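Local structure of alpha-catenin-like protein hmp-1 (Caenorhabditis elegans, 5H5M) at residues 148-151 with 152-156; 129-132 with 133-137; 210-213 with 214-218. The protein binds beta-catenin and actin filaments within the cadherin-catenin complex of adherens junctions, and is needed for cell migration and shape changes during body enclosure and elongation. One frame throughout, in Å; residues are numbered along the deposited sequence.

In the fold
The three contacts are short helical segments, each of some two and a half turns, on three helices of the all-helical M domain: contact 1 on helix 142-166, contact 2 on helix 128-137 and contact 3 on helix 207-233. Contact 2 lies between the others, with Leu133 against Ser149 of contact 1 and Ile134 against Met213 of contact 3; contacts 1 and 3 do not touch, their nearest atoms being about 7 Å apart. Contact 2 is the most buried of the three, though Glu135 is exposed, and its side chains are chiefly leucine, isoleucine and alanine. Contacts 1 and 3 are surface contacts, each giving a large apolar residue, Phe152 or Met213, to the interior while mostly polar side chains lie on the more exposed flank.

Contact 1. Residues 148-151 with 152-156; sequences RSKM and FQEHA
Phe152 N donates to Arg148 O over 2.8 Å, with an N-H...O angle of 159°, the shortest of four successive i to i+4 bonds on this stretch of helix. Gln153 N and Glu154 N repeat the step onto the carbonyls of Ser149 and Lys150, with His155 N reaching Met151 O over 2.9 Å. On the outer flank Lys150 and Glu154 slant across one another. The lysine is fully extended, with CG anti to the backbone N (chi1 176°), and its CE comes within 3.4 Å of Glu154 OE2. The ammonium runs on past the carboxylate, however: Lys150 NZ remains 4.5 Å from Glu154 OE2, too far for a salt bridge, although opposite charges at this spacing probably still attract. Glu154 starts back toward the preceding turn, its CG 3.2 Å from Lys150 O, and its other oxygen, OE1, lies 4.0 Å from Met151 SD. Met151, bent at both chi2 and chi3, brings CE equally near that oxygen, a loose contact suited to a flexible, weakly polar side chain.

Such a stretch is amphipathic, as befits a bundle helix of the vinculin/alpha-catenin family. Phe152 serves the inner side: its CB rests 3.2 Å from Arg148 O, Ser149 O lies near the ring plane at the edge, and the ring leads off to meet Trp220 edge-to-face and to pack on Val193 of helix 173-202. Ser149 and Ala156 touch Ala194 and Ala190; their small size is consistent with close approach of that helix. Gln153, bent at chi2, turns NE2 onward along its own helix to bond Asn157 OD1.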
ATOM      1  N   ARG A 148       5.071 -21.972  -9.546  1.00 44.63           N
ATOM      2  CA  ARG A 148       4.216 -20.817  -9.808  1.00 42.51           C
ATOM      3  C   ARG A 148       2.878 -20.945  -9.081  1.00 34.71           C
ATOM      4  O   ARG A 148       2.263 -19.941  -8.726  1.00 32.56           O
ATOM      5  CB  ARG A 148       3.989 -20.643 -11.311  1.00 31.45           C
ATOM      6  CG  ARG A 148       5.236 -20.244 -12.084  1.00 34.72           C
ATOM      7  CD  ARG A 148       5.853 -18.977 -11.519  1.00 43.34           C
ATOM      8  NE  ARG A 148       7.130 -18.661 -12.156  1.00 61.19           N
ATOM      9  CZ  ARG A 148       7.894 -17.627 -11.819  1.00 57.57           C
ATOM     10  NH1 ARG A 148       7.510 -16.807 -10.851  1.00 58.33           N
ATOM     11  NH2 ARG A 148       9.041 -17.412 -12.448  1.00 50.90           N
ATOM     12  N   SER A 149       2.429 -22.181  -8.870  1.00 29.90           N
ATOM     13  CA  SER A 149       1.231 -22.435  -8.073  1.00 29.06           C
ATOM     14  C   SER A 149       1.434 -21.937  -6.649  1.00 29.22           C
ATOM     15  O   SER A 149       0.587 -21.238  -6.095  1.00 28.39           O
ATOM     16  CB  SER A 149       0.887 -23.927  -8.063  1.00 27.05           C
ATOM     17  OG  SER A 149      -0.172 -24.202  -7.166  1.00 60.76           O
ATOM     18  N   LYS A 150       2.572 -22.303  -6.070  1.00 28.83           N
ATOM     19  CA  LYS A 150       2.922 -21.891  -4.718  1.00 29.19           C
ATOM     20  C   LYS A 150       3.014 -20.372  -4.609  1.00 30.76           C
ATOM     21  O   LYS A 150       2.481 -19.774  -3.675  1.00 35.69           O
ATOM     22  CB  LYS A 150       4.244 -22.538  -4.300  1.00 32.48           C
ATOM     23  CG  LYS A 150       4.761 -22.100  -2.944  1.00 36.46           C
ATOM     24  CD  LYS A 150       6.082 -22.786  -2.624  1.00 51.91           C
ATOM     25  CE  LYS A 150       6.667 -22.292  -1.314  1.00 58.22           C
ATOM     26  NZ  LYS A 150       7.964 -22.960  -1.005  1.00 66.36           N
ATOM     27  N   MET A 151       3.688 -19.751  -5.572  1.00 33.30           N
ATOM     28  CA  MET A 151       3.850 -18.302  -5.583  1.00 34.43           C
ATOM     29  C   MET A 151       2.513 -17.588  -5.748  1.00 28.30           C
ATOM     30  O   MET A 151       2.246 -16.599  -5.066  1.00 27.99           O
ATOM     31  CB  MET A 151       4.814 -17.875  -6.694  1.00 31.21           C
ATOM     32  CG  MET A 151       6.209 -18.450  -6.543  1.00 42.15           C
ATOM     33  SD  MET A 151       6.883 -18.189  -4.888  1.00 45.30           S
ATOM     34  CE  MET A 151       6.928 -16.399  -4.818  1.00 41.48           C
ATOM     35  N   PHE A 152       1.681 -18.089  -6.657  1.00 26.10           N
ATOM     36  CA  PHE A 152       0.355 -17.517  -6.866  1.00 26.18           C
ATOM     37  C   PHE A 152      -0.483 -17.563  -5.587  1.00 27.90           C
ATOM     38  O   PHE A 152      -1.168 -16.595  -5.252  1.00 23.87           O
ATOM     39  CB  PHE A 152      -0.384 -18.245  -7.991  1.00 25.48           C
ATOM     40  CG  PHE A 152      -1.859 -17.962  -8.019  1.00 23.03           C
ATOM     41  CD1 PHE A 152      -2.339 -16.781  -8.565  1.00 22.63           C
ATOM     42  CD2 PHE A 152      -2.765 -18.868  -7.491  1.00 21.76           C
ATOM     43  CE1 PHE A 152      -3.698 -16.511  -8.590  1.00 23.71           C
ATOM     44  CE2 PHE A 152      -4.122 -18.601  -7.507  1.00 23.53           C
ATOM     45  CZ  PHE A 152      -4.591 -17.421  -8.059  1.00 19.15           C
ATOM     46  N   GLN A 153      -0.427 -18.692  -4.883  1.00 23.36           N
ATOM     47  CA  GLN A 153      -1.200 -18.865  -3.658  1.00 24.44           C
ATOM     48  C   GLN A 153      -0.732 -17.894  -2.577  1.00 24.57           C
ATOM     49  O   GLN A 153      -1.549 -17.294  -1.877  1.00 28.57           O
ATOM     50  CB  GLN A 153      -1.103 -20.306  -3.153  1.00 22.95           C
ATOM     51  CG  GLN A 153      -1.843 -20.558  -1.848  1.00 24.34           C
ATOM     52  CD  GLN A 153      -3.351 -20.414  -1.988  1.00 25.48           C
ATOM     53  OE1 GLN A 153      -3.976 -21.072  -2.820  1.00 25.20           O
ATOM     54  NE2 GLN A 153      -3.940 -19.548  -1.173  1.00 23.07           N
ATOM     55  N   GLU A 154       0.583 -17.737  -2.454  1.00 25.32           N
ATOM     56  CA  GLU A 154       1.158 -16.796  -1.496  1.00 28.78           C
ATOM     57  C   GLU A 154       0.776 -15.359  -1.842  1.00 26.97           C
ATOM     58  O   GLU A 154       0.503 -14.548  -0.958  1.00 32.45           O
ATOM     59  CB  GLU A 154       2.682 -16.944  -1.441  1.00 26.02           C
ATOM     60  CG  GLU A 154       3.140 -18.282  -0.882  1.00 32.90           C
ATOM     61  CD  GLU A 154       4.651 -18.422  -0.843  1.00 51.60           C
ATOM     62  OE1 GLU A 154       5.351 -17.495  -1.305  1.00 55.88           O
ATOM     63  OE2 GLU A 154       5.137 -19.463  -0.351  1.00 57.40           O
ATOM     64  N   HIS A 155       0.765 -15.055  -3.137  1.00 26.54           N
ATOM     65  CA  HIS A 155       0.302 -13.763  -3.636  1.00 28.01           C
ATOM     66  C   HIS A 155      -1.165 -13.543  -3.267  1.00 27.74           C
ATOM     67  O   HIS A 155      -1.562 -12.444  -2.878  1.00 29.79           O
ATOM     68  CB  HIS A 155       0.502 -13.692  -5.155  1.00 30.69           C
ATOM     69  CG  HIS A 155      -0.281 -12.609  -5.830  1.00 37.73           C
ATOM     70  ND1 HIS A 155       0.149 -11.301  -5.887  1.00 34.19           N
ATOM     71  CD2 HIS A 155      -1.461 -12.647  -6.495  1.00 40.72           C
ATOM     72  CE1 HIS A 155      -0.736 -10.578  -6.554  1.00 46.11           C
ATOM     73  NE2 HIS A 155      -1.722 -11.372  -6.931  1.00 43.85           N
ATOM     74  N   ALA A 156      -1.960 -14.603  -3.387  1.00 24.11           N
ATOM     75  CA  ALA A 156      -3.372 -14.560  -3.019  1.00 19.20           C
ATOM     76  C   ALA A 156      -3.554 -14.292  -1.524  1.00 18.83           C
ATOM     77  O   ALA A 156      -4.399 -13.487  -1.137  1.00 18.57           O
ATOM     78  CB  ALA A 156      -4.057 -15.855  -3.409  1.00 17.12           C
TER

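Contact 2. Residues 129-132 with 133-137; sequences PLIL and LIEAA
Helix 128-137 is a short member of the M domain's helical bundles, and this stretch of it brings Leu130, Leu133 and Ile134 together as an apolar flank. Leu130 CD1 is shared, lying 4.1 Å from both Leu133 CD2 and Ile134 CG1. Ile134 has its CG1 beside the backbone N (chi1 -61°), which swings that branch back over the previous turn until it sits 3.1 Å from Leu130 O; the same oxygen accepts Ile134 N at 2.9 Å. An alanine here would lose CG1, CG2 and CD1, and is likely to open a gap beside Leu130 CD1 and Met213. Pro129, lacking an N-H, suits the helix's first turn, yet its O still accepts Leu133 N at 3.2 Å. The outward side is mixed in character: Glu135 is extended, its OE2 lying 3.5 Å from Ile131 CG2, a methyl beside a carboxylate oxygen, with the charge on an exposed residue. Three helices pack against this stretch. Leu130 and Ile134 face helix 207-233, Leu133 and Ala136 pack on Thr145 of helix 142-166, and small Ala137 fits against Leu200 and Cys201 of helix 173-202.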
ATOM      1  N   PRO A 129       1.687 -13.101 -11.563  1.00 33.56           N
ATOM      2  CA  PRO A 129       1.754 -14.421 -10.918  1.00 27.82           C
ATOM      3  C   PRO A 129       0.830 -15.473 -11.537  1.00 35.73           C
ATOM      4  O   PRO A 129       1.240 -16.626 -11.665  1.00 33.77           O
ATOM      5  CB  PRO A 129       1.333 -14.128  -9.476  1.00 30.04           C
ATOM      6  CG  PRO A 129       1.691 -12.705  -9.262  1.00 40.07           C
ATOM      7  CD  PRO A 129       1.443 -12.028 -10.577  1.00 35.39           C
ATOM      8  N   LEU A 130      -0.386 -15.084 -11.915  1.00 38.23           N
ATOM      9  CA  LEU A 130      -1.317 -16.024 -12.531  1.00 31.32           C
ATOM     10  C   LEU A 130      -0.929 -16.320 -13.977  1.00 30.83           C
ATOM     11  O   LEU A 130      -1.052 -17.453 -14.439  1.00 28.97           O
ATOM     12  CB  LEU A 130      -2.749 -15.490 -12.474  1.00 26.61           C
ATOM     13  CG  LEU A 130      -3.801 -16.439 -13.052  1.00 30.17           C
ATOM     14  CD1 LEU A 130      -3.671 -17.818 -12.424  1.00 25.18           C
ATOM     15  CD2 LEU A 130      -5.208 -15.890 -12.859  1.00 32.78           C
ATOM     16  N   ILE A 131      -0.461 -15.297 -14.686  1.00 34.33           N
ATOM     17  CA  ILE A 131      -0.036 -15.456 -16.071  1.00 30.90           C
ATOM     18  C   ILE A 131       1.130 -16.433 -16.179  1.00 35.92           C
ATOM     19  O   ILE A 131       1.130 -17.317 -17.036  1.00 40.69           O
ATOM     20  CB  ILE A 131       0.363 -14.104 -16.694  1.00 41.55           C
ATOM     21  CG1 ILE A 131      -0.858 -13.192 -16.790  1.00 40.51           C
ATOM     22  CG2 ILE A 131       0.979 -14.305 -18.070  1.00 35.81           C
ATOM     23  CD1 ILE A 131      -2.017 -13.811 -17.542  1.00 42.51           C
ATOM     24  N   LEU A 132       2.116 -16.281 -15.300  1.00 41.95           N
ATOM     25  CA  LEU A 132       3.253 -17.195 -15.279  1.00 45.26           C
ATOM     26  C   LEU A 132       2.804 -18.612 -14.938  1.00 46.46           C
ATOM     27  O   LEU A 132       3.360 -19.587 -15.448  1.00 45.20           O
ATOM     28  CB  LEU A 132       4.313 -16.721 -14.282  1.00 34.20           C
ATOM     29  CG  LEU A 132       5.097 -15.470 -14.682  1.00 50.99           C
ATOM     30  CD1 LEU A 132       6.168 -15.151 -13.649  1.00 45.81           C
ATOM     31  CD2 LEU A 132       5.712 -15.635 -16.067  1.00 39.40           C
ATOM     32  N   LEU A 133       1.796 -18.721 -14.078  1.00 36.15           N
ATOM     33  CA  LEU A 133       1.247 -20.021 -13.711  1.00 39.73           C
ATOM     34  C   LEU A 133       0.611 -20.696 -14.922  1.00 39.47           C
ATOM     35  O   LEU A 133       0.925 -21.843 -15.240  1.00 47.49           O
ATOM     36  CB  LEU A 133       0.220 -19.878 -12.581  1.00 27.16           C
ATOM     37  CG  LEU A 133      -0.501 -21.151 -12.132  1.00 26.51           C
ATOM     38  CD1 LEU A 133       0.490 -22.249 -11.794  1.00 27.83           C
ATOM     39  CD2 LEU A 133      -1.412 -20.870 -10.940  1.00 24.73           C
ATOM     40  N   ILE A 134      -0.273 -19.968 -15.598  1.00 31.78           N
ATOM     41  CA  ILE A 134      -0.989 -20.487 -16.759  1.00 32.17           C
ATOM     42  C   ILE A 134      -0.044 -20.900 -17.884  1.00 38.79           C
ATOM     43  O   ILE A 134      -0.221 -21.953 -18.497  1.00 51.18           O
ATOM     44  CB  ILE A 134      -1.996 -19.448 -17.299  1.00 35.41           C
ATOM     45  CG1 ILE A 134      -3.035 -19.119 -16.230  1.00 33.96           C
ATOM     46  CG2 ILE A 134      -2.679 -19.951 -18.561  1.00 33.65           C
ATOM     47  CD1 ILE A 134      -4.148 -18.225 -16.714  1.00 46.35           C
ATOM     48  N   GLU A 135       0.964 -20.073 -18.147  1.00 42.78           N
ATOM     49  CA  GLU A 135       1.903 -20.340 -19.232  1.00 52.33           C
ATOM     50  C   GLU A 135       2.737 -21.592 -18.960  1.00 52.37           C
ATOM     51  O   GLU A 135       3.034 -22.356 -19.877  1.00 59.16           O
ATOM     52  CB  GLU A 135       2.813 -19.130 -19.462  1.00 40.92           C
ATOM     53  CG  GLU A 135       2.084 -17.908 -20.003  1.00 54.57           C
ATOM     54  CD  GLU A 135       3.024 -16.768 -20.354  1.00 71.09           C
ATOM     55  OE1 GLU A 135       4.250 -16.924 -20.168  1.00 74.67           O
ATOM     56  OE2 GLU A 135       2.538 -15.714 -20.820  1.00 76.30           O
ATOM     57  N   ALA A 136       3.103 -21.804 -17.700  1.00 48.95           N
ATOM     58  CA  ALA A 136       3.820 -23.016 -17.316  1.00 53.02           C
ATOM     59  C   ALA A 136       2.925 -24.240 -17.488  1.00 55.48           C
ATOM     60  O   ALA A 136       3.379 -25.299 -17.927  1.00 63.62           O
ATOM     61  CB  ALA A 136       4.313 -22.917 -15.880  1.00 38.29           C
ATOM     62  N   ALA A 137       1.648 -24.083 -17.146  1.00 38.25           N
ATOM     63  CA  ALA A 137       0.685 -25.175 -17.240  1.00 46.07           C
ATOM     64  C   ALA A 137       0.374 -25.534 -18.693  1.00 53.20           C
ATOM     65  O   ALA A 137       0.077 -26.687 -19.003  1.00 60.64           O
ATOM     66  CB  ALA A 137      -0.594 -24.815 -16.502  1.00 40.75           C
TER

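Contact 3. Residues 210-213 with 214-218; sequences QENM and ETYKN
Backbone bonds tie Gln210-Met213 to the next turn in the ordinary i to i+4 pattern of an alpha helix. Lys217 N to Met213 O is the shortest at 2.7 Å; Glu214 N, Thr215 N and Tyr216 N bond to the carbonyls of Gln210, Glu211 and Asn212.

Side chains add polar contacts of their own. Thr215 OG1, set beside its backbone N (chi1 -69°), leans back to 3.0 Å from Glu211 O, the carbonyl that already takes Thr215 N; a second bond there is plausible but not certain. A short beta-branched alcohol suits this exposed position because its hydroxyl can fold back onto the helix. On another flank, Lys217 NZ forms a salt bridge with Glu214 OE2 at 3.2 Å, coming from above the carboxylate plane. The bend of Glu214 at chi2 and the extended chain of Lys217 bring the two charges together, three residues apart.

The aromatic contact is between Asn212 and Tyr216. Asn212 O lies in the plane of the ring at its edge, 3.1 Å from Tyr216 CD2, while the side-chain amide crosses obliquely near CD2 and CE2, with Asn212 OD1 3.5 Å from Tyr216 CE2 and the amide plane turned 60° from the ring. An aromatic C-H edge is a reasonable weak partner for the backbone oxygen.

Met213 supplies the buried side of helix 207-233: its flexible chain lies between Ala197 and Leu200 of helix 173-202 and Leu130 and Ile134 of helix 128-137, with Lys217 also on Ile134 and Tyr216 on Gln192 of helix 173-202.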
ATOM      1  N   GLN A 210      -8.181 -26.578 -21.066  1.00 40.13           N
ATOM      2  CA  GLN A 210      -7.785 -25.225 -21.444  1.00 40.13           C
ATOM      3  C   GLN A 210      -8.899 -24.237 -21.127  1.00 39.34           C
ATOM      4  O   GLN A 210      -8.654 -23.166 -20.570  1.00 43.66           O
ATOM      5  CB  GLN A 210      -7.428 -25.161 -22.932  1.00 43.33           C
ATOM      6  CG  GLN A 210      -6.201 -25.973 -23.312  1.00 47.46           C
ATOM      7  CD  GLN A 210      -6.087 -26.192 -24.807  1.00 57.48           C
ATOM      8  OE1 GLN A 210      -6.920 -25.721 -25.580  1.00 65.46           O
ATOM      9  NE2 GLN A 210      -5.054 -26.917 -25.221  1.00 60.88           N
ATOM     10  N   GLU A 211     -10.123 -24.607 -21.486  1.00 47.09           N
ATOM     11  CA  GLU A 211     -11.280 -23.761 -21.234  1.00 43.96           C
ATOM     12  C   GLU A 211     -11.547 -23.625 -19.737  1.00 42.92           C
ATOM     13  O   GLU A 211     -12.003 -22.581 -19.277  1.00 36.74           O
ATOM     14  CB  GLU A 211     -12.516 -24.314 -21.949  1.00 43.47           C
ATOM     15  CG  GLU A 211     -12.427 -24.247 -23.466  1.00 62.12           C
ATOM     16  CD  GLU A 211     -13.641 -24.844 -24.156  1.00 76.07           C
ATOM     17  OE1 GLU A 211     -14.553 -25.326 -23.451  1.00 85.43           O
ATOM     18  OE2 GLU A 211     -13.682 -24.833 -25.406  1.00 76.61           O
ATOM     19  N   ASN A 212     -11.257 -24.677 -18.978  1.00 43.90           N
ATOM     20  CA  ASN A 212     -11.467 -24.642 -17.536  1.00 38.02           C
ATOM     21  C   ASN A 212     -10.488 -23.697 -16.853  1.00 34.58           C
ATOM     22  O   ASN A 212     -10.848 -23.004 -15.905  1.00 38.87           O
ATOM     23  CB  ASN A 212     -11.352 -26.042 -16.931  1.00 39.00           C
ATOM     24  CG  ASN A 212     -11.470 -26.031 -15.414  1.00 41.01           C
ATOM     25  OD1 ASN A 212     -12.572 -25.986 -14.865  1.00 37.51           O
ATOM     26  ND2 ASN A 212     -10.332 -26.076 -14.733  1.00 30.32           N
ATOM     27  N   MET A 213      -9.250 -23.668 -17.336  1.00 35.70           N
ATOM     28  CA  MET A 213      -8.267 -22.731 -16.806  1.00 40.38           C
ATOM     29  C   MET A 213      -8.704 -21.300 -17.074  1.00 38.05           C
ATOM     30  O   MET A 213      -8.630 -20.443 -16.196  1.00 30.60           O
ATOM     31  CB  MET A 213      -6.881 -22.966 -17.413  1.00 41.47           C
ATOM     32  CG  MET A 213      -5.804 -22.101 -16.767  1.00 30.00           C
ATOM     33  SD  MET A 213      -5.513 -22.590 -15.052  1.00 34.95           S
ATOM     34  CE  MET A 213      -5.218 -21.018 -14.257  1.00 48.48           C
ATOM     35  N   GLU A 214      -9.167 -21.055 -18.296  1.00 36.64           N
ATOM     36  CA  GLU A 214      -9.543 -19.713 -18.716  1.00 39.20           C
ATOM     37  C   GLU A 214     -10.774 -19.217 -17.966  1.00 40.28           C
ATOM     38  O   GLU A 214     -10.889 -18.027 -17.668  1.00 35.15           O
ATOM     39  CB  GLU A 214      -9.786 -19.677 -20.228  1.00 43.96           C
ATOM     40  CG  GLU A 214      -9.326 -18.387 -20.906  1.00 47.93           C
ATOM     41  CD  GLU A 214      -7.809 -18.258 -20.983  1.00 60.62           C
ATOM     42  OE1 GLU A 214      -7.090 -19.159 -20.495  1.00 61.36           O
ATOM     43  OE2 GLU A 214      -7.332 -17.247 -21.537  1.00 72.66           O
ATOM     44  N   THR A 215     -11.689 -20.131 -17.660  1.00 32.63           N
ATOM     45  CA  THR A 215     -12.862 -19.790 -16.866  1.00 39.59           C
ATOM     46  C   THR A 215     -12.439 -19.309 -15.476  1.00 35.19           C
ATOM     47  O   THR A 215     -12.931 -18.293 -14.980  1.00 34.92           O
ATOM     48  CB  THR A 215     -13.824 -20.989 -16.739  1.00 39.54           C
ATOM     49  OG1 THR A 215     -14.427 -21.251 -18.012  1.00 39.67           O
ATOM     50  CG2 THR A 215     -14.921 -20.700 -15.721  1.00 38.81           C
ATOM     51  N   TYR A 216     -11.515 -20.041 -14.861  1.00 27.85           N
ATOM     52  CA  TYR A 216     -10.987 -19.673 -13.551  1.00 26.92           C
ATOM     53  C   TYR A 216     -10.148 -18.408 -13.612  1.00 30.50           C
ATOM     54  O   TYR A 216     -10.201 -17.575 -12.705  1.00 37.16           O
ATOM     55  CB  TYR A 216     -10.161 -20.820 -12.962  1.00 26.68           C
ATOM     56  CG  TYR A 216     -11.010 -21.816 -12.215  1.00 31.35           C
ATOM     57  CD1 TYR A 216     -11.284 -21.644 -10.866  1.00 23.73           C
ATOM     58  CD2 TYR A 216     -11.563 -22.912 -12.864  1.00 28.64           C
ATOM     59  CE1 TYR A 216     -12.073 -22.546 -10.179  1.00 27.48           C
ATOM     60  CE2 TYR A 216     -12.354 -23.818 -12.187  1.00 28.51           C
ATOM     61  CZ  TYR A 216     -12.605 -23.629 -10.844  1.00 28.63           C
ATOM     62  OH  TYR A 216     -13.391 -24.526 -10.163  1.00 41.82           O
ATOM     63  N   LYS A 217      -9.369 -18.276 -14.679  1.00 33.43           N
ATOM     64  CA  LYS A 217      -8.531 -17.101 -14.886  1.00 35.83           C
ATOM     65  C   LYS A 217      -9.361 -15.825 -14.904  1.00 29.64           C
ATOM     66  O   LYS A 217      -9.048 -14.861 -14.209  1.00 32.81           O
ATOM     67  CB  LYS A 217      -7.747 -17.230 -16.191  1.00 37.91           C
ATOM     68  CG  LYS A 217      -7.063 -15.951 -16.640  1.00 34.58           C
ATOM     69  CD  LYS A 217      -6.714 -16.029 -18.119  1.00 38.27           C
ATOM     70  CE  LYS A 217      -6.127 -14.727 -18.628  1.00 50.07           C
ATOM     71  NZ  LYS A 217      -5.788 -14.811 -20.077  1.00 51.72           N
ATOM     72  N   ASN A 218     -10.426 -15.833 -15.695  1.00 27.61           N
ATOM     73  CA  ASN A 218     -11.263 -14.652 -15.859  1.00 31.94           C
ATOM     74  C   ASN A 218     -12.056 -14.312 -14.600  1.00 37.14           C
ATOM     75  O   ASN A 218     -12.214 -13.140 -14.262  1.00 41.18           O
ATOM     76  CB  ASN A 218     -12.208 -14.843 -17.047  1.00 31.26           C
ATOM     77  CG  ASN A 218     -11.467 -14.895 -18.370  1.00 46.59           C
ATOM     78  OD1 ASN A 218     -10.469 -14.200 -18.562  1.00 49.94           O
ATOM     79  ND2 ASN A 218     -11.944 -15.730 -19.285  1.00 48.23           N
TER